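Local coordinates for protein hydrolase, isochorismatase family (Pseudomonas putida, PDB 4L07) that probably hydrolyses the amide bond of maleamate to give maleate and ammonia during microbial breakdown of N-heterocyclic compounds, at residues A[19-24]-A[135-140]; A[56-61]-A[201-206]; A[26-31]-A[68-73]; A[143-148]-A[171-176]. All coordinates share one frame; numbering follows the deposited sequence.

Interaction 1: A[19-24]-A[135-140]; sequences GVHPAI and NTDTVV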
loop_
_atom_site.group_PDB
_atom_site.type_symbol
_atom_site.label_atom_id
_atom_site.label_comp_id
_atom_site.label_asym_id
_atom_site.label_seq_id
_atom_site.Cartn_x
_atom_site.Cartn_y
_atom_site.Cartn_z
ATOM N N GLY A 19 3.503 -22.059 -10.053
ATOM C CA GLY A 19 3.176 -22.619 -8.747
ATOM C C GLY A 19 2.012 -23.591 -8.813
ATOM O O GLY A 19 1.611 -24.033 -9.891
ATOM N N VAL A 20 1.451 -23.907 -7.653
ATOM C CA VAL A 20 0.397 -24.910 -7.571
ATOM C C VAL A 20 -0.905 -24.378 -6.959
ATOM O O VAL A 20 -1.840 -25.146 -6.727
ATOM C CB VAL A 20 0.884 -26.191 -6.843
ATOM C CG1 VAL A 20 1.914 -26.926 -7.690
ATOM C CG2 VAL A 20 1.443 -25.870 -5.461
ATOM N N HIS A 21 -0.966 -23.062 -6.728
ATOM C CA HIS A 21 -2.173 -22.412 -6.207
ATOM C C HIS A 21 -2.596 -21.241 -7.056
ATOM O O HIS A 21 -2.318 -20.080 -6.725
ATOM C CB HIS A 21 -1.990 -22.005 -4.750
ATOM C CG HIS A 21 -1.668 -23.160 -3.833
ATOM N ND1 HIS A 21 -2.581 -24.095 -3.498
ATOM C CD2 HIS A 21 -0.487 -23.514 -3.187
ATOM C CE1 HIS A 21 -2.014 -24.999 -2.677
ATOM N NE2 HIS A 21 -0.734 -24.644 -2.485
ATOM N N PRO A 22 -3.279 -21.530 -8.177
ATOM C CA PRO A 22 -3.669 -20.527 -9.157
ATOM C C PRO A 22 -4.874 -19.694 -8.738
ATOM O O PRO A 22 -5.742 -20.178 -8.010
ATOM C CB PRO A 22 -4.045 -21.361 -10.395
ATOM C CG PRO A 22 -3.632 -22.770 -10.093
ATOM C CD PRO A 22 -3.673 -22.884 -8.603
ATOM N N ALA A 23 -4.916 -18.458 -9.229
ATOM C CA ALA A 23 -6.091 -17.604 -9.135
ATOM C C ALA A 23 -6.239 -16.816 -10.429
ATOM O O ALA A 23 -5.243 -16.480 -11.090
ATOM C CB ALA A 23 -5.988 -16.668 -7.936
ATOM N N ILE A 24 -7.487 -16.549 -10.804
ATOM C CA ILE A 24 -7.787 -15.814 -12.026
ATOM C C ILE A 24 -8.219 -14.396 -11.650
ATOM O O ILE A 24 -9.119 -14.212 -10.824
ATOM C CB ILE A 24 -8.922 -16.501 -12.840
ATOM C CG1 ILE A 24 -8.764 -18.039 -12.872
ATOM C CG2 ILE A 24 -9.087 -15.873 -14.229
ATOM C CD1 ILE A 24 -7.476 -18.589 -13.468
ATOM N N ASN A 135 -3.684 -18.270 -0.007
ATOM C CA ASN A 135 -2.375 -18.878 -0.290
ATOM C C ASN A 135 -2.107 -19.035 -1.788
ATOM O O ASN A 135 -1.573 -20.052 -2.234
ATOM C CB ASN A 135 -2.233 -20.229 0.426
ATOM C CG ASN A 135 -2.285 -20.094 1.932
ATOM O OD1 ASN A 135 -1.540 -19.307 2.520
ATOM N ND2 ASN A 135 -3.171 -20.854 2.568
ATOM N N THR A 136 -2.497 -18.023 -2.556
ATOM C CA THR A 136 -2.283 -18.004 -4.002
ATOM C C THR A 136 -0.794 -17.796 -4.272
ATOM O O THR A 136 -0.149 -17.015 -3.573
ATOM C CB THR A 136 -3.099 -16.866 -4.654
ATOM O OG1 THR A 136 -4.495 -17.109 -4.453
ATOM C CG2 THR A 136 -2.829 -16.763 -6.147
ATOM N N ASP A 137 -0.252 -18.505 -5.264
ATOM C CA ASP A 137 1.147 -18.309 -5.666
ATOM C C ASP A 137 1.318 -17.883 -7.127
ATOM O O ASP A 137 2.379 -17.372 -7.510
ATOM C CB ASP A 137 2.012 -19.543 -5.349
ATOM C CG ASP A 137 1.512 -20.825 -6.016
ATOM O OD1 ASP A 137 0.781 -20.769 -7.025
ATOM O OD2 ASP A 137 1.885 -21.912 -5.525
ATOM N N THR A 138 0.277 -18.094 -7.928
ATOM C CA THR A 138 0.324 -17.830 -9.365
ATOM C C THR A 138 -0.998 -17.215 -9.801
ATOM O O THR A 138 -2.069 -17.758 -9.505
ATOM C CB THR A 138 0.572 -19.127 -10.168
ATOM O OG1 THR A 138 1.682 -19.834 -9.606
ATOM C CG2 THR A 138 0.867 -18.814 -11.639
ATOM N N VAL A 139 -0.925 -16.078 -10.489
ATOM C CA VAL A 139 -2.129 -15.413 -10.984
ATOM C C VAL A 139 -2.174 -15.429 -12.505
ATOM O O VAL A 139 -1.136 -15.311 -13.170
ATOM C CB VAL A 139 -2.308 -13.972 -10.440
ATOM C CG1 VAL A 139 -2.483 -13.990 -8.921
ATOM C CG2 VAL A 139 -1.147 -13.064 -10.837
ATOM N N VAL A 140 -3.375 -15.613 -13.044
ATOM C CA VAL A 140 -3.598 -15.454 -14.476
ATOM C C VAL A 140 -4.389 -14.162 -14.668
ATOM O O VAL A 140 -5.479 -13.983 -14.099
ATOM C CB VAL A 140 -4.302 -16.667 -15.137
ATOM C CG1 VAL A 140 -3.794 -17.991 -14.574
ATOM C CG2 VAL A 140 -5.800 -16.565 -15.010
#
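This is a parallel beta pairing between neighbouring strands 22-27 and 138-144 in the central sheet of the alpha/beta isochorismatase fold, with the D137 carboxylate hydrogen-bonded to the loop that leads into the first strand. P22, A23 and I24 run in register with T138, V139 and V140. The strand bonds alternate: A23 N gives to T138 O (2.9 Å), and A23 O takes V140 N (2.8 Å) nearly along its C=O axis. P22 and I24 turn to the same face as T138 and V140, the face roofed by helices 45-60 and 196-207. On the other face the small A23 CB meets T136 CG2 at 3.6 Å.

With D137 CG in the crowded position between N and carbonyl carbon (chi1 58°), its carboxylate receives two consecutive amides: V20 N on the syn lone pair of OD2 (2.9 Å) and H21 N at OD1 from above the plane (2.9 Å). An alanine here would remove the bonds to V20 N, H21 N and T138 OG1 and would probably let the 19-21 loop loosen. Glycine suits position 19, because a CB would run into D137 CG and T138 OG1. The T138 hydroxyl both gives and receives: OG1 donates to D137 OD1 (2.9 Å) and accepts G19 N at 2.9 Å.

Interaction 2: A[56-61]-A[201-206]; sequences DLARAL and KWLRSV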
loop_
_atom_site.group_PDB
_atom_site.type_symbol
_atom_site.label_atom_id
_atom_site.label_comp_id
_atom_site.label_asym_id
_atom_site.label_seq_id
_atom_site.Cartn_x
_atom_site.Cartn_y
_atom_site.Cartn_z
ATOM N N ASP A 56 -14.612 -20.518 -15.832
ATOM C CA ASP A 56 -15.461 -21.698 -15.600
ATOM C C ASP A 56 -14.670 -22.901 -15.092
ATOM O O ASP A 56 -15.110 -23.588 -14.167
ATOM C CB ASP A 56 -16.268 -22.073 -16.851
ATOM C CG ASP A 56 -17.406 -21.105 -17.129
ATOM O OD1 ASP A 56 -17.627 -20.174 -16.326
ATOM O OD2 ASP A 56 -18.092 -21.267 -18.161
ATOM N N LEU A 57 -13.502 -23.146 -15.689
ATOM C CA LEU A 57 -12.633 -24.236 -15.253
ATOM C C LEU A 57 -12.085 -23.967 -13.849
ATOM O O LEU A 57 -12.207 -24.809 -12.962
ATOM C CB LEU A 57 -11.470 -24.440 -16.231
ATOM C CG LEU A 57 -10.894 -25.833 -16.547
ATOM C CD1 LEU A 57 -9.400 -25.735 -16.815
ATOM C CD2 LEU A 57 -11.176 -26.913 -15.507
ATOM N N ALA A 58 -11.480 -22.793 -13.655
ATOM C CA ALA A 58 -10.895 -22.433 -12.359
ATOM C C ALA A 58 -11.913 -22.509 -11.223
ATOM O O ALA A 58 -11.627 -23.073 -10.155
ATOM C CB ALA A 58 -10.277 -21.041 -12.419
ATOM N N ARG A 59 -13.095 -21.947 -11.459
ATOM C CA ARG A 59 -14.165 -21.930 -10.466
ATOM C C ARG A 59 -14.563 -23.351 -10.065
ATOM O O ARG A 59 -14.689 -23.654 -8.877
ATOM C CB ARG A 59 -15.378 -21.165 -10.997
ATOM C CG ARG A 59 -16.309 -20.635 -9.915
ATOM C CD ARG A 59 -17.612 -20.102 -10.498
ATOM N NE ARG A 59 -17.439 -18.829 -11.202
ATOM C CZ ARG A 59 -17.363 -18.691 -12.525
ATOM N NH1 ARG A 59 -17.438 -19.755 -13.318
ATOM N NH2 ARG A 59 -17.210 -17.482 -13.057
ATOM N N ALA A 60 -14.748 -24.210 -11.064
ATOM C CA ALA A 60 -15.100 -25.612 -10.841
ATOM C C ALA A 60 -14.018 -26.363 -10.065
ATOM O O ALA A 60 -14.323 -27.269 -9.289
ATOM C CB ALA A 60 -15.394 -26.302 -12.165
ATOM N N LEU A 61 -12.761 -25.970 -10.268
ATOM C CA LEU A 61 -11.620 -26.566 -9.572
ATOM C C LEU A 61 -11.360 -25.930 -8.206
ATOM O O LEU A 61 -10.401 -26.292 -7.524
ATOM C CB LEU A 61 -10.355 -26.498 -10.440
ATOM C CG LEU A 61 -10.344 -27.300 -11.748
ATOM C CD1 LEU A 61 -9.043 -27.067 -12.507
ATOM C CD2 LEU A 61 -10.570 -28.787 -11.504
ATOM N N LYS A 201 -5.102 -26.179 -20.104
ATOM C CA LYS A 201 -4.353 -27.421 -19.927
ATOM C C LYS A 201 -3.584 -27.394 -18.609
ATOM O O LYS A 201 -3.574 -28.379 -17.869
ATOM C CB LYS A 201 -3.405 -27.638 -21.115
ATOM C CG LYS A 201 -2.597 -28.927 -21.082
ATOM C CD LYS A 201 -1.726 -29.051 -22.324
ATOM C CE LYS A 201 -0.671 -30.137 -22.175
ATOM N NZ LYS A 201 -1.249 -31.505 -22.288
ATOM N N TRP A 202 -2.966 -26.248 -18.314
ATOM C CA TRP A 202 -2.207 -26.058 -17.080
ATOM C C TRP A 202 -3.055 -26.170 -15.833
ATOM O O TRP A 202 -2.650 -26.825 -14.871
ATOM C CB TRP A 202 -1.449 -24.726 -17.111
ATOM C CG TRP A 202 -0.768 -24.412 -15.801
ATOM C CD1 TRP A 202 0.304 -25.081 -15.219
ATOM C CD2 TRP A 202 -1.116 -23.350 -14.846
ATOM N NE1 TRP A 202 0.632 -24.520 -14.012
ATOM C CE2 TRP A 202 -0.178 -23.480 -13.729
ATOM C CE3 TRP A 202 -2.075 -22.339 -14.810
ATOM C CZ2 TRP A 202 -0.212 -22.626 -12.637
ATOM C CZ3 TRP A 202 -2.104 -21.487 -13.703
ATOM C CH2 TRP A 202 -1.191 -21.628 -12.644
ATOM N N LEU A 203 -4.240 -25.554 -15.835
ATOM C CA LEU A 203 -5.143 -25.636 -14.677
ATOM C C LEU A 203 -5.579 -27.081 -14.396
ATOM O O LEU A 203 -5.599 -27.513 -13.242
ATOM C CB LEU A 203 -6.364 -24.721 -14.846
ATOM C CG LEU A 203 -6.120 -23.205 -14.874
ATOM C CD1 LEU A 203 -7.374 -22.454 -15.296
ATOM C CD2 LEU A 203 -5.601 -22.697 -13.533
ATOM N N ARG A 204 -5.902 -27.823 -15.454
ATOM C CA ARG A 204 -6.245 -29.250 -15.325
ATOM C C ARG A 204 -5.082 -30.042 -14.740
ATOM O O ARG A 204 -5.280 -30.924 -13.896
ATOM C CB ARG A 204 -6.669 -29.842 -16.675
ATOM C CG ARG A 204 -7.989 -29.297 -17.185
ATOM C CD ARG A 204 -8.537 -30.104 -18.353
ATOM N NE ARG A 204 -9.814 -29.561 -18.819
ATOM C CZ ARG A 204 -11.004 -29.840 -18.287
ATOM N NH1 ARG A 204 -11.114 -30.669 -17.253
ATOM N NH2 ARG A 204 -12.096 -29.283 -18.794
ATOM N N SER A 205 -3.869 -29.704 -15.177
ATOM C CA SER A 205 -2.657 -30.352 -14.692
ATOM C C SER A 205 -2.414 -30.129 -13.192
ATOM O O SER A 205 -2.105 -31.081 -12.474
ATOM C CB SER A 205 -1.444 -29.909 -15.510
ATOM O OG SER A 205 -0.304 -30.663 -15.156
ATOM N N VAL A 206 -2.557 -28.894 -12.709
ATOM C CA VAL A 206 -2.356 -28.648 -11.268
ATOM C C VAL A 206 -3.425 -29.281 -10.383
ATOM O O VAL A 206 -3.121 -29.741 -9.284
ATOM C CB VAL A 206 -2.036 -27.162 -10.893
ATOM C CG1 VAL A 206 -1.849 -26.284 -12.123
ATOM C CG2 VAL A 206 -3.034 -26.574 -9.896
#
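The short helical segments 56-60 and 201-206 run almost parallel, 11° apart, with axes 10.2 Å from each other, and A58 and L203 bring their CA atoms closest, at 7.0 Å. At this spacing larger side chains must bridge most of the gap, and leucines do so without any hydrogen bond across. L57 reaches furthest. Its methyl CD1 settles between L203 CB (3.8 Å) and R204 CG (3.8 Å), sliding past L203 in the opposite direction. The other methyl, CD2, lies over the centre of one face of the R204 guanidinium, 4.0 Å above its plane, so the flat group rests on a hydrocarbon. An alanine in place of L57 would lose both methyls and would probably leave L203 and R204 without their main partner across this groove.

In the alpha/beta/alpha sandwich both helices lie on one face of the parallel sheet, where A58 packs on I24, and L203 on P22. The compact methyl of A58 suits a helix pressed this near the strands. One turn on, L61 CD1 sits 3.5 Å from the backbone oxygen L203 O. On the flank of 56-60 turned from the second helix, charge replaces hydrocarbon: R59 NH1 meets the anti lone pair of D56 OD1 at 3.0 Å, almost in the guanidinium plane.

Interaction 3: A[26-31]-A[68-73]; sequences VVDFSY and TTIAYH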
loop_
_atom_site.group_PDB
_atom_site.type_symbol
_atom_site.label_atom_id
_atom_site.label_comp_id
_atom_site.label_asym_id
_atom_site.label_seq_id
_atom_site.Cartn_x
_atom_site.Cartn_y
_atom_site.Cartn_z
ATOM N N VAL A 26 -9.801 -11.099 -13.410
ATOM C CA VAL A 26 -10.458 -10.570 -14.610
ATOM C C VAL A 26 -10.571 -9.056 -14.461
ATOM O O VAL A 26 -11.402 -8.546 -13.711
ATOM C CB VAL A 26 -11.844 -11.208 -14.820
ATOM C CG1 VAL A 26 -12.458 -10.756 -16.145
ATOM C CG2 VAL A 26 -11.725 -12.719 -14.785
ATOM N N VAL A 27 -9.705 -8.343 -15.172
ATOM C CA VAL A 27 -9.570 -6.896 -15.007
ATOM C C VAL A 27 -10.537 -6.092 -15.876
ATOM O O VAL A 27 -10.388 -6.039 -17.100
ATOM C CB VAL A 27 -8.122 -6.434 -15.305
ATOM C CG1 VAL A 27 -7.972 -4.940 -15.063
ATOM C CG2 VAL A 27 -7.128 -7.218 -14.465
ATOM N N ASP A 28 -11.526 -5.474 -15.228
ATOM C CA ASP A 28 -12.373 -4.445 -15.846
ATOM C C ASP A 28 -13.076 -4.866 -17.140
ATOM O O ASP A 28 -13.185 -4.063 -18.074
ATOM C CB ASP A 28 -11.572 -3.155 -16.099
ATOM C CG ASP A 28 -11.011 -2.547 -14.824
ATOM O OD1 ASP A 28 -11.452 -2.936 -13.718
ATOM O OD2 ASP A 28 -10.133 -1.656 -14.929
ATOM N N PHE A 29 -13.557 -6.107 -17.196
ATOM C CA PHE A 29 -14.500 -6.493 -18.250
ATOM C C PHE A 29 -15.910 -6.026 -17.845
ATOM O O PHE A 29 -16.847 -6.824 -17.749
ATOM C CB PHE A 29 -14.471 -8.006 -18.537
ATOM C CG PHE A 29 -13.424 -8.439 -19.548
ATOM C CD1 PHE A 29 -12.957 -7.569 -20.535
ATOM C CD2 PHE A 29 -12.943 -9.746 -19.536
ATOM C CE1 PHE A 29 -12.007 -7.990 -21.464
ATOM C CE2 PHE A 29 -11.994 -10.174 -20.459
ATOM C CZ PHE A 29 -11.525 -9.291 -21.425
ATOM N N SER A 30 -16.032 -4.729 -17.581
ATOM C CA SER A 30 -17.316 -4.078 -17.316
ATOM C C SER A 30 -17.857 -3.528 -18.630
ATOM O O SER A 30 -17.100 -3.360 -19.589
ATOM C CB SER A 30 -17.148 -2.954 -16.293
ATOM O OG SER A 30 -16.339 -1.911 -16.808
ATOM N N TYR A 31 -19.156 -3.246 -18.683
ATOM C CA TYR A 31 -19.763 -2.726 -19.915
ATOM C C TYR A 31 -19.101 -1.434 -20.408
ATOM O O TYR A 31 -19.003 -1.204 -21.608
ATOM C CB TYR A 31 -21.273 -2.534 -19.749
ATOM C CG TYR A 31 -22.028 -3.841 -19.644
ATOM C CD1 TYR A 31 -22.092 -4.724 -20.728
ATOM C CD2 TYR A 31 -22.673 -4.203 -18.462
ATOM C CE1 TYR A 31 -22.782 -5.925 -20.633
ATOM C CE2 TYR A 31 -23.357 -5.403 -18.358
ATOM C CZ TYR A 31 -23.413 -6.256 -19.448
ATOM O OH TYR A 31 -24.097 -7.444 -19.342
ATOM N N THR A 68 -12.562 -7.399 -11.315
ATOM C CA THR A 68 -12.382 -6.006 -10.909
ATOM C C THR A 68 -13.225 -5.065 -11.759
ATOM O O THR A 68 -13.570 -5.382 -12.900
ATOM C CB THR A 68 -10.898 -5.568 -10.959
ATOM O OG1 THR A 68 -10.521 -5.283 -12.307
ATOM C CG2 THR A 68 -9.988 -6.656 -10.409
ATOM N N THR A 69 -13.558 -3.914 -11.190
ATOM C CA THR A 69 -14.276 -2.864 -11.898
ATOM C C THR A 69 -13.814 -1.516 -11.352
ATOM O O THR A 69 -13.466 -1.400 -10.167
ATOM C CB THR A 69 -15.819 -3.030 -11.783
ATOM O OG1 THR A 69 -16.484 -2.143 -12.693
ATOM C CG2 THR A 69 -16.308 -2.752 -10.360
ATOM N N ILE A 70 -13.783 -0.516 -12.225
ATOM C CA ILE A 70 -13.555 0.863 -11.820
ATOM C C ILE A 70 -14.922 1.520 -11.620
ATOM O O ILE A 70 -15.748 1.547 -12.540
ATOM C CB ILE A 70 -12.760 1.651 -12.891
ATOM C CG1 ILE A 70 -11.329 1.098 -13.030
ATOM C CG2 ILE A 70 -12.753 3.139 -12.556
ATOM C CD1 ILE A 70 -10.565 1.619 -14.239
ATOM N N ALA A 71 -15.161 2.042 -10.422
ATOM C CA ALA A 71 -16.407 2.754 -10.126
ATOM C C ALA A 71 -16.152 3.912 -9.169
ATOM O O ALA A 71 -15.374 3.767 -8.223
ATOM C CB ALA A 71 -17.434 1.801 -9.531
ATOM N N TYR A 72 -16.799 5.049 -9.429
ATOM C CA TYR A 72 -16.653 6.264 -8.611
ATOM C C TYR A 72 -17.954 6.786 -8.032
ATOM O O TYR A 72 -19.005 6.723 -8.669
ATOM C CB TYR A 72 -16.046 7.408 -9.422
ATOM C CG TYR A 72 -14.743 7.050 -10.063
ATOM C CD1 TYR A 72 -13.582 6.943 -9.303
ATOM C CD2 TYR A 72 -14.674 6.793 -11.429
ATOM C CE1 TYR A 72 -12.378 6.594 -9.890
ATOM C CE2 TYR A 72 -13.476 6.445 -12.027
ATOM C CZ TYR A 72 -12.333 6.353 -11.250
ATOM O OH TYR A 72 -11.141 6.005 -11.827
ATOM N N HIS A 73 -17.863 7.332 -6.823
ATOM C CA HIS A 73 -18.899 8.213 -6.312
ATOM C C HIS A 73 -18.638 9.575 -6.880
ATOM O O HIS A 73 -17.476 9.943 -7.087
ATOM C CB HIS A 73 -18.858 8.262 -4.789
ATOM C CG HIS A 73 -19.100 6.930 -4.136
ATOM N ND1 HIS A 73 -20.300 6.317 -4.164
ATOM C CD2 HIS A 73 -18.248 6.100 -3.410
ATOM C CE1 HIS A 73 -20.218 5.150 -3.498
ATOM N NE2 HIS A 73 -18.962 5.021 -3.035
HETATM O O HOH W 1 -13.977 -7.568 -14.638
HETATM O O HOH W 2 -15.632 -0.405 -14.658
#
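Just past the end of strand 22-27, D28 takes a left-handed backbone conformation (phi 55°), and from there the parallel pairing with 65-70 gives way to water. The last sound strand bond is T68 N to V26 O, at 2.9 Å; the next, from D28 N to T68 O, is bent and weak. An inverse gamma turn centred on F29 then swings the chain aside, and a water fills the gap, donating to V26 O and T68 O and accepting from F29 N (3.0 Å). A second water donates to T69 OG1, which is also hydrogen-bonded to V99 O, and to I70 O, and is hydrogen-bonded to S30 OG (2.7 Å), S30 being the N-cap of the next helix.

Aspartate tolerates positive phi better than most residues. T68 OG1 donates to D28 OD1 at 2.9 Å from well above the carboxylate plane, K116 holds OD2 in a salt bridge, and I70 CD1 packs against OD2 at 3.4 Å.

With its charge balanced by K116 and one oxygen hydrogen-bonded by T68, D28 would probably stay ionised and so be able to accept a proton, consistent with the general-base aspartate of the Asp-Lys-Cys triad in isochorismatase-like amidases.

Interaction 4: A[143-148]-A[171-176]; sequences GATTSG and CADRAK. With SO4 (sulfate ion), chain C.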
loop_
_atom_site.group_PDB
_atom_site.type_symbol
_atom_site.label_atom_id
_atom_site.label_comp_id
_atom_site.label_asym_id
_atom_site.label_seq_id
_atom_site.Cartn_x
_atom_site.Cartn_y
_atom_site.Cartn_z
ATOM N N GLY A 143 -8.366 -9.339 -19.232
ATOM C CA GLY A 143 -9.194 -8.143 -19.145
ATOM C C GLY A 143 -8.950 -7.035 -20.153
ATOM O O GLY A 143 -8.441 -7.275 -21.246
ATOM N N ALA A 144 -9.332 -5.818 -19.773
ATOM C CA ALA A 144 -9.213 -4.644 -20.633
ATOM C C ALA A 144 -8.746 -3.433 -19.823
ATOM O O ALA A 144 -9.217 -3.234 -18.708
ATOM C CB ALA A 144 -10.552 -4.348 -21.294
ATOM N N THR A 145 -7.828 -2.622 -20.354
ATOM C CA THR A 145 -7.175 -2.851 -21.641
ATOM C C THR A 145 -5.752 -3.326 -21.399
ATOM O O THR A 145 -5.164 -3.064 -20.344
ATOM C CB THR A 145 -7.124 -1.575 -22.507
ATOM O OG1 THR A 145 -6.352 -0.562 -21.835
ATOM C CG2 THR A 145 -8.529 -1.052 -22.773
ATOM N N THR A 146 -5.192 -4.017 -22.382
ATOM C CA THR A 146 -3.835 -4.557 -22.264
ATOM C C THR A 146 -2.824 -3.514 -21.797
ATOM O O THR A 146 -2.058 -3.760 -20.857
ATOM C CB THR A 146 -3.367 -5.151 -23.595
ATOM O OG1 THR A 146 -4.443 -5.909 -24.156
ATOM C CG2 THR A 146 -2.164 -6.055 -23.384
ATOM N N SER A 147 -2.843 -2.351 -22.445
ATOM C CA SER A 147 -1.862 -1.302 -22.166
ATOM C C SER A 147 -2.155 -0.502 -20.902
ATOM O O SER A 147 -1.274 0.189 -20.402
ATOM C CB SER A 147 -1.697 -0.358 -23.361
ATOM O OG SER A 147 -2.927 0.239 -23.753
ATOM N N GLY A 148 -3.382 -0.597 -20.392
ATOM C CA GLY A 148 -3.799 0.193 -19.234
ATOM C C GLY A 148 -3.916 -0.643 -17.977
ATOM O O GLY A 148 -2.908 -1.003 -17.356
ATOM N N CYS A 171 -6.879 -10.626 -23.511
ATOM C CA CYS A 171 -6.597 -9.225 -23.261
ATOM C C CYS A 171 -7.065 -8.389 -24.445
ATOM O O CYS A 171 -6.676 -8.651 -25.584
ATOM C CB CYS A 171 -5.100 -9.041 -23.012
ATOM S SG CYS A 171 -4.500 -9.874 -21.518
ATOM N N ALA A 172 -7.908 -7.396 -24.170
ATOM C CA ALA A 172 -8.444 -6.513 -25.208
ATOM C C ALA A 172 -7.858 -5.108 -25.073
ATOM O O ALA A 172 -7.546 -4.658 -23.968
ATOM C CB ALA A 172 -9.963 -6.470 -25.125
ATOM N N ASP A 173 -7.702 -4.417 -26.196
ATOM C CA ASP A 173 -7.247 -3.031 -26.176
ATOM C C ASP A 173 -7.891 -2.209 -27.296
ATOM O O ASP A 173 -8.580 -2.762 -28.177
ATOM C CB ASP A 173 -5.714 -2.976 -26.261
ATOM C CG ASP A 173 -5.131 -1.761 -25.553
ATOM O OD1 ASP A 173 -5.817 -0.718 -25.479
ATOM O OD2 ASP A 173 -3.980 -1.850 -25.071
ATOM N N ARG A 174 -7.665 -0.897 -27.250
ATOM C CA ARG A 174 -8.235 0.067 -28.196
ATOM C C ARG A 174 -7.500 0.108 -29.520
ATOM O O ARG A 174 -8.047 0.573 -30.516
ATOM C CB ARG A 174 -8.225 1.471 -27.593
ATOM C CG ARG A 174 -9.157 1.593 -26.415
ATOM C CD ARG A 174 -9.147 2.958 -25.763
ATOM N NE ARG A 174 -10.025 2.907 -24.603
ATOM C CZ ARG A 174 -9.631 2.585 -23.375
ATOM N NH1 ARG A 174 -8.350 2.313 -23.130
ATOM N NH2 ARG A 174 -10.522 2.540 -22.391
ATOM N N ALA A 175 -6.255 -0.357 -29.512
ATOM C CA ALA A 175 -5.391 -0.333 -30.693
ATOM C C ALA A 175 -4.311 -1.387 -30.556
ATOM O O ALA A 175 -3.927 -1.752 -29.440
ATOM C CB ALA A 175 -4.769 1.046 -30.874
ATOM N N LYS A 176 -3.825 -1.872 -31.696
ATOM C CA LYS A 176 -2.833 -2.942 -31.744
ATOM C C LYS A 176 -1.477 -2.521 -31.164
ATOM O O LYS A 176 -0.837 -3.300 -30.456
ATOM C CB LYS A 176 -2.671 -3.418 -33.191
ATOM C CG LYS A 176 -1.764 -4.618 -33.394
ATOM C CD LYS A 176 -1.777 -5.024 -34.865
ATOM C CE LYS A 176 -0.675 -6.016 -35.196
ATOM N NZ LYS A 176 -0.669 -6.316 -36.658
HETATM S S SO4 C . -7.744 1.349 -19.379
HETATM O O1 SO4 C . -8.733 1.490 -20.479
HETATM O O2 SO4 C . -7.208 -0.018 -19.336
HETATM O O3 SO4 C . -6.623 2.287 -19.609
HETATM O O4 SO4 C . -8.370 1.677 -18.067
#
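One flank of this contact is tightly knit and buried; the other opens toward a bound sulfate and the subunit boundary. On the tight flank, strands 138-144 and 163-172 of a beta-alpha-beta unit finish side by side, with A172 N bonded nearly along the C=O axis of G143 O (3.0 Å). The backbone angles of G143 would jam a CB against the preceding carbonyl, which explains the glycine. T146 N, in the first turn of helix 146-159, reaches A172 O from above the carbonyl plane (2.9 Å).

D173, its CG roughly anti to its own N, grips S147 twice through OD2: the hydroxyl OG arrives on the syn lone pair at 2.7 Å, while S147 N comes from above the carboxylate plane at 2.9 Å. OD1 uses its anti lone pair for R174 N (2.6 Å). The dipole of helix 146-159 probably stabilises the negative charge at its N-terminal end.

Beyond D173 the chain leaves the partner segment, and only the extended side chain of R174 returns. T145 CG2 lies over one guanidinium face, while both NH1 and NH2 point to sulfate O1, each at 2.8 Å. G148 has no CB to collide with the ion. K189 NZ of the fourth subunit also binds it.

Beside a cis peptide, T145 N and OG1 both donate to sulfate O2 (OG1 at 2.7 Å). With C149 N, this gives two backbone donors, consistent with the oxyanion hole beside a cis peptide in relatives. The sulfate, probably from the crystallisation liquor, may mark where anionic maleamate is held.

How the interactions relate
Interactions 1, 3 and 4 follow one parallel sheet. Interactions 1 and 3 share strand 22-27, and 1 and 4 share strand 138-144, centres about 22 and 23 Å apart. Interaction 1 lies at the strands' N-terminal ends; 3 and 4 meet at the C-terminal ends, centres about 14 Å apart, where V27 O lies 2.9 Å from A144 N. Interaction 2 packs on one face of the sheet near interaction 1, A58 touching I24 and W202 touching P22 and T138. Along the chain, interaction 3 is nested within 1, and 4 follows both; interaction 2 crosses 1 and 3, and its loop encloses 4. The probable active site thus gathers at the strands' C-terminal ends, away from interaction 2.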